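Local coordinates for B12-binding domain-containing protein (Kitasatospora setae, PDB 6WTF) that probably methylates carbon 2 of tryptophan, using S-adenosylmethionine, cobalamin and a [4Fe-4S] cluster, at residues H233-D238 with R412-T417; I221-G226 with S272-S277; E37-T42 with T50-Y55. All coordinates share one frame; numbering follows the deposited sequence.

Interactions 1 and 2 are buried in the radical SAM core and share both the iron-sulfur cluster and the SAM analogue; they touch where E236 probably hydrogen-bonds S272. Both are built mostly of loop at the ends of strands and helices and rely largely on backbone carbonyls, waters and metal ligands: interaction 1 grips the adenine, and the two share the amino group, through E236 and S272. Interaction 3 lies in the B12-binding domain, its centre about 32 and 31 Å from theirs. There an edge strand meets its helix through leucines and a single tyrosine-glutamate bond, buried on the sheet side but open to solvent on the outer side of the helix.

Interaction 1. Residues H233-D238 with R412-T417; sequences HCVEPD and RLFPYT. With SA8 (S-5'-azamethionine-5'-deoxyadenosine), chain E; SF4 (iron/sulfur cluster), chain C.
V235 lays its CG1 methyl over one face of the F414 ring, a CH-pi contact 4.0 Å from the ring centroid. The same methyl meets T417 CG2 at 3.6 Å, since a chi1 of -58° places CG1 beside its own backbone N. D238 OD2 comes within 3.3 Å of Y416 CB, with carboxylate and phenol planes 41° apart; K126 meets the charge of this carboxylate. No direct hydrogen bond joins 233-238 to 412-417. Two waters bridge instead. Water 1 donates to H233 O and R412 O and accepts from T417 OG1, which also caps G420 N. Water 2 accepts from D238 N and lies within reach of C234 O and Y416 O.

C234 is the last cysteine of the CX3CX2C motif characteristic of radical SAM enzymes, after C227 and C231, and its SG binds iron FE4 at 2.3 Å. H233 sets its ring edge against the adenine N7 and meets the W345 ring at about a right angle. Adenine is read by the backbone at the end of strand 404-412: R412 N donates to N1 at 3.2 Å, while N6 donates to R412 O at 3.0 Å and weakly to H233 O. The analogue's amino N donates to E236 OE2 at 2.7 Å; E236 OE1 is hydrogen-bonded to cobalamin and S272 OG. The R412 chain bends, F414 CE1 lying over one guanidinium face, and NE forms a salt bridge with D72.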
loop_
_atom_site.group_PDB
_atom_site.type_symbol
_atom_site.label_atom_id
_atom_site.label_comp_id
_atom_site.label_asym_id
_atom_site.label_seq_id
_atom_site.Cartn_x
_atom_site.Cartn_y
_atom_site.Cartn_z
ATOM N N HIS A 233 -10.273 -2.227 9.572
ATOM C CA HIS A 233 -10.118 -1.180 8.575
ATOM C C HIS A 233 -9.256 -1.595 7.387
ATOM O O HIS A 233 -9.260 -0.900 6.366
ATOM C CB HIS A 233 -9.483 0.059 9.220
ATOM C CG HIS A 233 -8.036 -0.125 9.564
ATOM N ND1 HIS A 233 -7.616 -0.750 10.720
ATOM C CD2 HIS A 233 -6.910 0.214 8.889
ATOM C CE1 HIS A 233 -6.295 -0.776 10.749
ATOM N NE2 HIS A 233 -5.842 -0.199 9.650
ATOM N N CYS A 234 -8.523 -2.698 7.491
ATOM C CA CYS A 234 -7.348 -2.941 6.661
ATOM C C CYS A 234 -7.632 -3.986 5.592
ATOM O O CYS A 234 -8.120 -5.077 5.899
ATOM C CB CYS A 234 -6.170 -3.391 7.522
ATOM S SG CYS A 234 -4.582 -3.293 6.692
ATOM N N VAL A 235 -7.277 -3.662 4.344
ATOM C CA VAL A 235 -7.456 -4.586 3.223
ATOM C C VAL A 235 -6.389 -5.661 3.144
ATOM O O VAL A 235 -6.579 -6.648 2.422
ATOM C CB VAL A 235 -7.455 -3.851 1.866
ATOM C CG1 VAL A 235 -8.549 -2.799 1.815
ATOM C CG2 VAL A 235 -6.088 -3.211 1.604
ATOM N N GLU A 236 -5.274 -5.510 3.861
ATOM C CA GLU A 236 -4.089 -6.323 3.593
ATOM C C GLU A 236 -4.248 -7.802 3.945
ATOM O O GLU A 236 -3.764 -8.648 3.182
ATOM C CB GLU A 236 -2.856 -5.751 4.308
ATOM C CG GLU A 236 -2.529 -4.330 3.895
ATOM C CD GLU A 236 -1.156 -3.877 4.352
ATOM O OE1 GLU A 236 -0.247 -4.723 4.494
ATOM O OE2 GLU A 236 -0.982 -2.664 4.579
ATOM N N PRO A 237 -4.870 -8.175 5.073
ATOM C CA PRO A 237 -5.028 -9.616 5.347
ATOM C C PRO A 237 -5.677 -10.373 4.202
ATOM O O PRO A 237 -5.230 -11.471 3.851
ATOM C CB PRO A 237 -5.895 -9.643 6.610
ATOM C CG PRO A 237 -5.606 -8.377 7.278
ATOM C CD PRO A 237 -5.358 -7.361 6.203
ATOM N N ASP A 238 -6.699 -9.796 3.578
ATOM C CA ASP A 238 -7.309 -10.465 2.438
ATOM C C ASP A 238 -6.462 -10.300 1.179
ATOM O O ASP A 238 -6.076 -11.284 0.540
ATOM C CB ASP A 238 -8.719 -9.925 2.210
ATOM C CG ASP A 238 -9.284 -10.343 0.876
ATOM O OD1 ASP A 238 -9.631 -11.536 0.738
ATOM O OD2 ASP A 238 -9.380 -9.481 -0.026
ATOM N N ARG A 412 -12.252 4.671 4.604
ATOM C CA ARG A 412 -12.668 4.175 3.300
ATOM C C ARG A 412 -13.065 2.707 3.415
ATOM O O ARG A 412 -12.322 1.897 3.976
ATOM C CB ARG A 412 -11.546 4.350 2.277
ATOM C CG ARG A 412 -11.480 5.746 1.683
ATOM C CD ARG A 412 -12.338 5.823 0.436
ATOM N NE ARG A 412 -11.827 4.946 -0.611
ATOM C CZ ARG A 412 -12.495 3.914 -1.115
ATOM N NH1 ARG A 412 -13.717 3.623 -0.673
ATOM N NH2 ARG A 412 -11.944 3.174 -2.063
ATOM N N LEU A 413 -14.237 2.366 2.887
ATOM C CA LEU A 413 -14.757 1.009 2.989
ATOM C C LEU A 413 -14.346 0.180 1.780
ATOM O O LEU A 413 -14.272 0.688 0.660
ATOM C CB LEU A 413 -16.278 1.024 3.114
ATOM C CG LEU A 413 -16.816 1.639 4.406
ATOM C CD1 LEU A 413 -18.324 1.552 4.417
ATOM C CD2 LEU A 413 -16.218 0.952 5.623
ATOM N N PHE A 414 -14.062 -1.098 2.026
ATOM C CA PHE A 414 -13.631 -2.046 1.009
ATOM C C PHE A 414 -14.329 -3.375 1.249
ATOM O O PHE A 414 -14.644 -3.713 2.398
ATOM C CB PHE A 414 -12.105 -2.241 1.032
ATOM C CG PHE A 414 -11.348 -1.094 0.436
ATOM C CD1 PHE A 414 -10.903 -0.048 1.232
ATOM C CD2 PHE A 414 -11.082 -1.058 -0.918
ATOM C CE1 PHE A 414 -10.203 1.017 0.678
ATOM C CE2 PHE A 414 -10.384 -0.003 -1.480
ATOM C CZ PHE A 414 -9.948 1.038 -0.684
ATOM N N PRO A 415 -14.567 -4.158 0.192
ATOM C CA PRO A 415 -15.416 -5.352 0.341
ATOM C C PRO A 415 -14.875 -6.389 1.306
ATOM O O PRO A 415 -15.667 -7.089 1.951
ATOM C CB PRO A 415 -15.501 -5.904 -1.090
ATOM C CG PRO A 415 -14.342 -5.330 -1.800
ATOM C CD PRO A 415 -14.131 -3.972 -1.203
ATOM N N TYR A 416 -13.558 -6.521 1.437
ATOM C CA TYR A 416 -12.990 -7.554 2.293
ATOM C C TYR A 416 -12.247 -6.976 3.496
ATOM O O TYR A 416 -11.239 -7.530 3.940
ATOM C CB TYR A 416 -12.096 -8.481 1.475
ATOM C CG TYR A 416 -12.816 -9.031 0.275
ATOM C CD1 TYR A 416 -13.906 -9.883 0.430
ATOM C CD2 TYR A 416 -12.426 -8.691 -1.012
ATOM C CE1 TYR A 416 -14.584 -10.386 -0.661
ATOM C CE2 TYR A 416 -13.097 -9.192 -2.114
ATOM C CZ TYR A 416 -14.176 -10.039 -1.931
ATOM O OH TYR A 416 -14.848 -10.542 -3.018
ATOM N N THR A 417 -12.731 -5.856 4.024
ATOM C CA THR A 417 -12.361 -5.469 5.376
ATOM C C THR A 417 -13.520 -5.758 6.326
ATOM O O THR A 417 -14.687 -5.675 5.930
ATOM C CB THR A 417 -12.002 -3.979 5.448
ATOM O OG1 THR A 417 -13.184 -3.186 5.297
ATOM C CG2 THR A 417 -11.012 -3.613 4.339
HETATM N N SA8 E . 0.703 -1.882 6.542
HETATM C CA SA8 E . -0.142 -0.766 7.005
HETATM C C SA8 E . -0.532 0.121 5.829
HETATM O O SA8 E . -1.717 0.629 5.964
HETATM O OXT SA8 E . 0.200 0.321 4.871
HETATM C CB SA8 E . 0.562 0.082 8.112
HETATM C CG SA8 E . -0.437 0.760 9.040
HETATM N ND SA8 E . -1.088 1.932 8.451
HETATM C CE SA8 E . -0.095 2.949 8.089
HETATM C "C5'" SA8 E . -2.168 2.433 9.297
HETATM C "C4'" SA8 E . -2.822 3.688 8.749
HETATM O "O4'" SA8 E . -3.266 3.458 7.395
HETATM C "C3'" SA8 E . -4.097 4.068 9.488
HETATM O "O3'" SA8 E . -3.808 4.788 10.681
HETATM C "C2'" SA8 E . -4.813 4.938 8.450
HETATM O "O2'" SA8 E . -4.346 6.281 8.492
HETATM C "C1'" SA8 E . -4.400 4.268 7.126
HETATM N N9 SA8 E . -5.435 3.433 6.524
HETATM C C8 SA8 E . -5.374 2.089 6.264
HETATM N N7 SA8 E . -6.469 1.597 5.735
HETATM C C5 SA8 E . -7.311 2.695 5.639
HETATM C C6 SA8 E . -8.625 2.848 5.152
HETATM N N6 SA8 E . -9.375 1.837 4.696
HETATM N N1 SA8 E . -9.159 4.090 5.167
HETATM C C2 SA8 E . -8.429 5.099 5.652
HETATM N N3 SA8 E . -7.191 5.072 6.151
HETATM C C4 SA8 E . -6.683 3.835 6.115
HETATM FE FE1 SF4 C . -3.657 -4.629 11.241
HETATM FE FE2 SF4 C . -2.136 -6.221 9.610
HETATM FE FE3 SF4 C . -1.333 -3.669 10.171
HETATM FE FE4 SF4 C . -3.492 -4.095 8.555
HETATM S S1 SF4 C . -1.338 -4.690 8.129
HETATM S S2 SF4 C . -3.328 -2.588 10.268
HETATM S S3 SF4 C . -4.392 -5.947 9.522
HETATM S S4 SF4 C . -1.560 -5.388 11.656
HETATM O O HOH W 1 -12.146 -0.611 5.508
HETATM O O HOH W 2 -8.498 -7.621 5.036
#

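Interaction 2. Residues I221-G226 with S272-S277; sequences ILTKNG and SEFNLS. With SF4 (iron/sulfur cluster), chain C; SA8 (S-5'-azamethionine-5'-deoxyadenosine), chain E.
The F274 ring meets T223 CG2 obliquely, at 4.0 Å from CE1, the two side chains crossing at about a right angle; V307 and L284 also touch the F274 side chain. T223 OG1 is hydrogen-bonded to D271, while CG2, beside the backbone N, faces the phenyl. The other flat group is the carboxylate of E273: this residue leaves the backbone away from 221-226 and binds iron FE3 through OE2 at 2.1 Å.

K224 makes the direct hydrogen bonds across the contact. Its chain stays extended until a turn at chi4 (61°) brings NZ among the carbonyls of 272-277. NZ donates to L276 O at 2.6 Å, tilted 27° from the carbonyl plane, and to F274 O at 3.2 Å, from well above that plane. At the G226 end two waters bridge the segments. Water 3 donates to K224 O and G226 O and accepts from S272 N, while water 4 accepts from G226 N and donates to S272 OG, a hydroxyl also bonded to E236. At G226 a positive phi (103°) would jam a side chain against the carbonyl of N225.

The 272-277 loop follows strand 266-269 of the radical SAM barrel, where many relatives carry the GGE motif that binds the SAM amino group; accordingly S272 O accepts from the analogue's amino N at 2.7 Å. That N lies 4.5 Å from FE3. With three cysteines as the other cluster ligands, E273 takes the iron site that SAM usually chelates, consistent with a methionyl end that stays off the metal.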
loop_
_atom_site.group_PDB
_atom_site.type_symbol
_atom_site.label_atom_id
_atom_site.label_comp_id
_atom_site.label_asym_id
_atom_site.label_seq_id
_atom_site.Cartn_x
_atom_site.Cartn_y
_atom_site.Cartn_z
ATOM N N ILE A 221 12.084 -2.830 0.267
ATOM C CA ILE A 221 12.522 -4.203 0.501
ATOM C C ILE A 221 11.406 -4.963 1.195
ATOM O O ILE A 221 10.804 -4.475 2.159
ATOM C CB ILE A 221 13.829 -4.282 1.320
ATOM C CG1 ILE A 221 14.252 -5.739 1.503
ATOM C CG2 ILE A 221 13.705 -3.575 2.663
ATOM C CD1 ILE A 221 14.561 -6.436 0.206
ATOM N N LEU A 222 11.131 -6.161 0.690
ATOM C CA LEU A 222 10.127 -7.054 1.245
ATOM C C LEU A 222 10.827 -8.171 2.004
ATOM O O LEU A 222 11.718 -8.830 1.461
ATOM C CB LEU A 222 9.261 -7.641 0.131
ATOM C CG LEU A 222 8.269 -8.727 0.543
ATOM C CD1 LEU A 222 7.185 -8.128 1.410
ATOM C CD2 LEU A 222 7.672 -9.400 -0.699
ATOM N N THR A 223 10.425 -8.383 3.252
ATOM C CA THR A 223 10.943 -9.508 4.017
ATOM C C THR A 223 9.937 -10.633 4.189
ATOM O O THR A 223 10.343 -11.783 4.368
ATOM C CB THR A 223 11.408 -9.046 5.402
ATOM O OG1 THR A 223 10.307 -9.103 6.313
ATOM C CG2 THR A 223 11.918 -7.614 5.329
ATOM N N LYS A 224 8.641 -10.333 4.130
ATOM C CA LYS A 224 7.617 -11.352 4.291
ATOM C C LYS A 224 6.291 -10.823 3.766
ATOM O O LYS A 224 5.966 -9.646 3.943
ATOM C CB LYS A 224 7.480 -11.780 5.760
ATOM C CG LYS A 224 7.267 -10.623 6.748
ATOM C CD LYS A 224 7.811 -10.985 8.135
ATOM C CE LYS A 224 8.062 -9.751 9.011
ATOM N NZ LYS A 224 6.815 -8.963 9.270
ATOM N N ASN A 225 5.531 -11.705 3.138
ATOM C CA ASN A 225 4.214 -11.383 2.615
ATOM C C ASN A 225 3.138 -11.804 3.607
ATOM O O ASN A 225 3.255 -12.847 4.255
ATOM C CB ASN A 225 3.978 -12.084 1.276
ATOM C CG ASN A 225 2.593 -11.838 0.738
ATOM O OD1 ASN A 225 2.313 -10.765 0.203
ATOM N ND2 ASN A 225 1.707 -12.821 0.891
ATOM N N GLY A 226 2.091 -10.991 3.713
ATOM C CA GLY A 226 0.896 -11.343 4.452
ATOM C C GLY A 226 0.815 -10.666 5.810
ATOM O O GLY A 226 1.760 -10.044 6.302
ATOM N N SER A 272 3.571 -5.981 5.595
ATOM C CA SER A 272 2.375 -5.453 6.241
ATOM C C SER A 272 2.739 -4.770 7.552
ATOM O O SER A 272 2.359 -3.619 7.791
ATOM C CB SER A 272 1.362 -6.575 6.469
ATOM O OG SER A 272 0.773 -6.967 5.246
ATOM N N GLU A 273 3.498 -5.460 8.399
ATOM C CA GLU A 273 4.054 -4.892 9.626
ATOM C C GLU A 273 5.403 -5.549 9.859
ATOM O O GLU A 273 5.483 -6.777 9.941
ATOM C CB GLU A 273 3.135 -5.125 10.834
ATOM C CG GLU A 273 1.707 -4.657 10.669
ATOM C CD GLU A 273 1.561 -3.154 10.695
ATOM O OE1 GLU A 273 2.529 -2.452 11.047
ATOM O OE2 GLU A 273 0.467 -2.669 10.360
ATOM N N PHE A 274 6.462 -4.749 9.959
ATOM C CA PHE A 274 7.792 -5.335 10.079
ATOM C C PHE A 274 7.930 -6.147 11.363
ATOM O O PHE A 274 8.502 -7.243 11.353
ATOM C CB PHE A 274 8.869 -4.253 10.011
ATOM C CG PHE A 274 10.265 -4.802 10.011
ATOM C CD1 PHE A 274 10.632 -5.781 9.102
ATOM C CD2 PHE A 274 11.209 -4.347 10.915
ATOM C CE1 PHE A 274 11.918 -6.296 9.094
ATOM C CE2 PHE A 274 12.490 -4.856 10.913
ATOM C CZ PHE A 274 12.846 -5.831 10.000
ATOM N N ASN A 275 7.394 -5.639 12.476
ATOM C CA ASN A 275 7.638 -6.274 13.766
ATOM C C ASN A 275 6.694 -7.433 14.057
ATOM O O ASN A 275 6.878 -8.105 15.078
ATOM C CB ASN A 275 7.549 -5.244 14.899
ATOM C CG ASN A 275 6.174 -4.625 15.022
ATOM O OD1 ASN A 275 5.504 -4.370 14.023
ATOM N ND2 ASN A 275 5.746 -4.376 16.253
ATOM N N LEU A 276 5.696 -7.678 13.207
ATOM C CA LEU A 276 4.914 -8.906 13.296
ATOM C C LEU A 276 5.684 -10.060 12.669
ATOM O O LEU A 276 6.466 -9.871 11.735
ATOM C CB LEU A 276 3.548 -8.751 12.626
ATOM C CG LEU A 276 2.612 -7.748 13.300
ATOM C CD1 LEU A 276 1.244 -7.767 12.637
ATOM C CD2 LEU A 276 2.508 -8.028 14.803
ATOM N N SER A 277 5.452 -11.264 13.195
ATOM C CA SER A 277 6.328 -12.410 12.969
ATOM C C SER A 277 7.750 -12.035 13.397
ATOM O O SER A 277 8.690 -11.959 12.601
ATOM C CB SER A 277 6.260 -12.875 11.506
ATOM O OG SER A 277 6.917 -14.116 11.327
HETATM FE FE1 SF4 C . -3.657 -4.629 11.241
HETATM FE FE2 SF4 C . -2.136 -6.221 9.610
HETATM FE FE3 SF4 C . -1.333 -3.669 10.171
HETATM FE FE4 SF4 C . -3.492 -4.095 8.555
HETATM S S1 SF4 C . -1.338 -4.690 8.129
HETATM S S2 SF4 C . -3.328 -2.588 10.268
HETATM S S3 SF4 C . -4.392 -5.947 9.522
HETATM S S4 SF4 C . -1.560 -5.388 11.656
HETATM N N SA8 E . 0.703 -1.882 6.542
HETATM C CA SA8 E . -0.142 -0.766 7.005
HETATM C C SA8 E . -0.532 0.121 5.829
HETATM O O SA8 E . -1.717 0.629 5.964
HETATM O OXT SA8 E . 0.200 0.321 4.871
HETATM C CB SA8 E . 0.562 0.082 8.112
HETATM C CG SA8 E . -0.437 0.760 9.040
HETATM N ND SA8 E . -1.088 1.932 8.451
HETATM C CE SA8 E . -0.095 2.949 8.089
HETATM C "C5'" SA8 E . -2.168 2.433 9.297
HETATM C "C4'" SA8 E . -2.822 3.688 8.749
HETATM O "O4'" SA8 E . -3.266 3.458 7.395
HETATM C "C3'" SA8 E . -4.097 4.068 9.488
HETATM O "O3'" SA8 E . -3.808 4.788 10.681
HETATM C "C2'" SA8 E . -4.813 4.938 8.450
HETATM O "O2'" SA8 E . -4.346 6.281 8.492
HETATM C "C1'" SA8 E . -4.400 4.268 7.126
HETATM N N9 SA8 E . -5.435 3.433 6.524
HETATM C C8 SA8 E . -5.374 2.089 6.264
HETATM N N7 SA8 E . -6.469 1.597 5.735
HETATM C C5 SA8 E . -7.311 2.695 5.639
HETATM C C6 SA8 E . -8.625 2.848 5.152
HETATM N N6 SA8 E . -9.375 1.837 4.696
HETATM N N1 SA8 E . -9.159 4.090 5.167
HETATM C C2 SA8 E . -8.429 5.099 5.652
HETATM N N3 SA8 E . -7.191 5.072 6.151
HETATM C C4 SA8 E . -6.683 3.835 6.115
HETATM O O HOH W 3 3.997 -8.600 5.811
HETATM O O HOH W 4 1.944 -8.431 3.309
#

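Interaction 3. Residues E37-T42 with T50-Y55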
loop_
_atom_site.group_PDB
_atom_site.type_symbol
_atom_site.label_atom_id
_atom_site.label_comp_id
_atom_site.label_asym_id
_atom_site.label_seq_id
_atom_site.Cartn_x
_atom_site.Cartn_y
_atom_site.Cartn_z
ATOM N N GLU A 37 9.849 -7.207 -20.562
ATOM C CA GLU A 37 10.069 -5.787 -20.796
ATOM C C GLU A 37 9.062 -4.990 -19.979
ATOM O O GLU A 37 7.881 -5.345 -19.913
ATOM C CB GLU A 37 9.961 -5.442 -22.288
ATOM C CG GLU A 37 11.126 -5.992 -23.117
ATOM C CD GLU A 37 11.029 -5.660 -24.596
ATOM O OE1 GLU A 37 9.903 -5.487 -25.099
ATOM O OE2 GLU A 37 12.083 -5.570 -25.259
ATOM N N VAL A 38 9.538 -3.924 -19.343
ATOM C CA VAL A 38 8.719 -3.073 -18.487
ATOM C C VAL A 38 8.523 -1.734 -19.184
ATOM O O VAL A 38 9.496 -1.111 -19.629
ATOM C CB VAL A 38 9.365 -2.876 -17.102
ATOM C CG1 VAL A 38 8.502 -1.972 -16.233
ATOM C CG2 VAL A 38 9.599 -4.213 -16.418
ATOM N N LEU A 39 7.267 -1.299 -19.287
ATOM C CA LEU A 39 6.928 0.068 -19.673
ATOM C C LEU A 39 6.459 0.788 -18.416
ATOM O O LEU A 39 5.403 0.460 -17.861
ATOM C CB LEU A 39 5.848 0.107 -20.752
ATOM C CG LEU A 39 6.261 -0.292 -22.166
ATOM C CD1 LEU A 39 5.075 -0.146 -23.110
ATOM C CD2 LEU A 39 7.445 0.536 -22.643
ATOM N N ASP A 40 7.241 1.760 -17.966
ATOM C CA ASP A 40 6.966 2.489 -16.733
ATOM C C ASP A 40 6.470 3.878 -17.115
ATOM O O ASP A 40 7.229 4.689 -17.655
ATOM C CB ASP A 40 8.217 2.559 -15.861
ATOM C CG ASP A 40 7.928 3.040 -14.455
ATOM O OD1 ASP A 40 6.755 3.337 -14.127
ATOM O OD2 ASP A 40 8.892 3.114 -13.670
ATOM N N LEU A 41 5.200 4.150 -16.830
ATOM C CA LEU A 41 4.579 5.404 -17.229
ATOM C C LEU A 41 4.643 6.479 -16.149
ATOM O O LEU A 41 4.128 7.580 -16.371
ATOM C CB LEU A 41 3.122 5.156 -17.632
ATOM C CG LEU A 41 2.902 4.052 -18.670
ATOM C CD1 LEU A 41 1.411 3.879 -18.969
ATOM C CD2 LEU A 41 3.701 4.315 -19.960
ATOM N N THR A 42 5.261 6.190 -14.997
ATOM C CA THR A 42 5.318 7.160 -13.904
ATOM C C THR A 42 5.987 8.459 -14.339
ATOM O O THR A 42 5.565 9.549 -13.938
ATOM C CB THR A 42 6.049 6.554 -12.704
ATOM O OG1 THR A 42 5.443 5.303 -12.361
ATOM C CG2 THR A 42 5.983 7.487 -11.494
ATOM N N THR A 50 2.149 8.024 -26.349
ATOM C CA THR A 50 3.316 7.905 -27.220
ATOM C C THR A 50 4.188 6.724 -26.817
ATOM O O THR A 50 4.648 5.961 -27.674
ATOM C CB THR A 50 4.122 9.201 -27.178
ATOM O OG1 THR A 50 3.312 10.276 -27.671
ATOM C CG2 THR A 50 5.389 9.082 -28.019
ATOM N N CYS A 51 4.421 6.554 -25.513
ATOM C CA CYS A 51 5.187 5.407 -25.036
ATOM C C CYS A 51 4.537 4.095 -25.461
ATOM O O CYS A 51 5.228 3.156 -25.875
ATOM C CB CYS A 51 5.326 5.467 -23.514
ATOM S SG CYS A 51 6.172 4.044 -22.772
ATOM N N LEU A 52 3.206 4.013 -25.380
ATOM C CA LEU A 52 2.517 2.798 -25.800
ATOM C C LEU A 52 2.571 2.628 -27.315
ATOM O O LEU A 52 2.878 1.540 -27.814
ATOM C CB LEU A 52 1.066 2.817 -25.322
ATOM C CG LEU A 52 0.769 2.759 -23.819
ATOM C CD1 LEU A 52 -0.706 2.476 -23.609
ATOM C CD2 LEU A 52 1.624 1.725 -23.108
ATOM N N HIS A 53 2.265 3.696 -28.063
ATOM C CA HIS A 53 2.282 3.626 -29.525
ATOM C C HIS A 53 3.610 3.086 -30.040
ATOM O O HIS A 53 3.644 2.182 -30.882
ATOM C CB HIS A 53 2.024 5.005 -30.134
ATOM C CG HIS A 53 0.645 5.531 -29.900
ATOM N ND1 HIS A 53 0.355 6.879 -29.909
ATOM C CD2 HIS A 53 -0.523 4.894 -29.648
ATOM C CE1 HIS A 53 -0.934 7.050 -29.678
ATOM N NE2 HIS A 53 -1.489 5.862 -29.511
ATOM N N GLU A 54 4.719 3.637 -29.540
ATOM C CA GLU A 54 6.030 3.209 -30.013
ATOM C C GLU A 54 6.317 1.763 -29.635
ATOM O O GLU A 54 6.809 0.993 -30.464
ATOM C CB GLU A 54 7.117 4.144 -29.491
ATOM C CG GLU A 54 7.056 5.504 -30.142
ATOM C CD GLU A 54 7.533 5.448 -31.588
ATOM O OE1 GLU A 54 7.003 6.208 -32.429
ATOM O OE2 GLU A 54 8.405 4.601 -31.894
ATOM N N TYR A 55 6.013 1.366 -28.398
ATOM C CA TYR A 55 6.353 0.011 -27.978
ATOM C C TYR A 55 5.623 -1.028 -28.823
ATOM O O TYR A 55 6.245 -1.944 -29.375
ATOM C CB TYR A 55 6.038 -0.199 -26.498
ATOM C CG TYR A 55 6.359 -1.614 -26.070
ATOM C CD1 TYR A 55 7.639 -1.958 -25.658
ATOM C CD2 TYR A 55 5.398 -2.619 -26.128
ATOM C CE1 TYR A 55 7.948 -3.251 -25.293
ATOM C CE2 TYR A 55 5.699 -3.917 -25.768
ATOM C CZ TYR A 55 6.974 -4.229 -25.349
ATOM O OH TYR A 55 7.277 -5.524 -24.992
#
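L39 and Y55 form the tight part of this contact. L39 CD1 presses against Y55 CB and CG, both at 3.5 Å, and L39 CG lies over one face of the ring. The other branch, CD2, reaches C51 SG at 3.7 Å, while CD1 also touches L52 CD2 at 3.9 Å. Y55 sends its ring back along the strand, CG anti to the backbone N (chi1 179°), until the hydroxyl arrives at E37. There OH donates to E37 OE1 at 2.6 Å, meeting it nearly along its C-O axis, with the carboxylate turned 67° from the ring plane. R59 NE forms a salt bridge with the same oxygen, which is thus shared; the positive charge would be expected to keep the carboxylate ionised and somewhat weaken its pull on the phenol proton.

Strand 35-40 is the edge of the parallel part of the Rossmann-like sheet in the B12-binding domain. Helix 48-58 runs from it in a beta-alpha-beta crossover to strand 63-67, passing strand 4-9; here the strand and helix segments lie 9.8 Å apart at 155°. Strand 4-9 supplies L6, which touches both L39 and Y55.

Toward the start of the helix the contact thins. C51 is partly exposed, and beyond L39 it meets just one more side chain of the strand segment, L41, whose CD2 stands 3.8 Å from SG. T50 and E54 face solvent on the outer side of the helix.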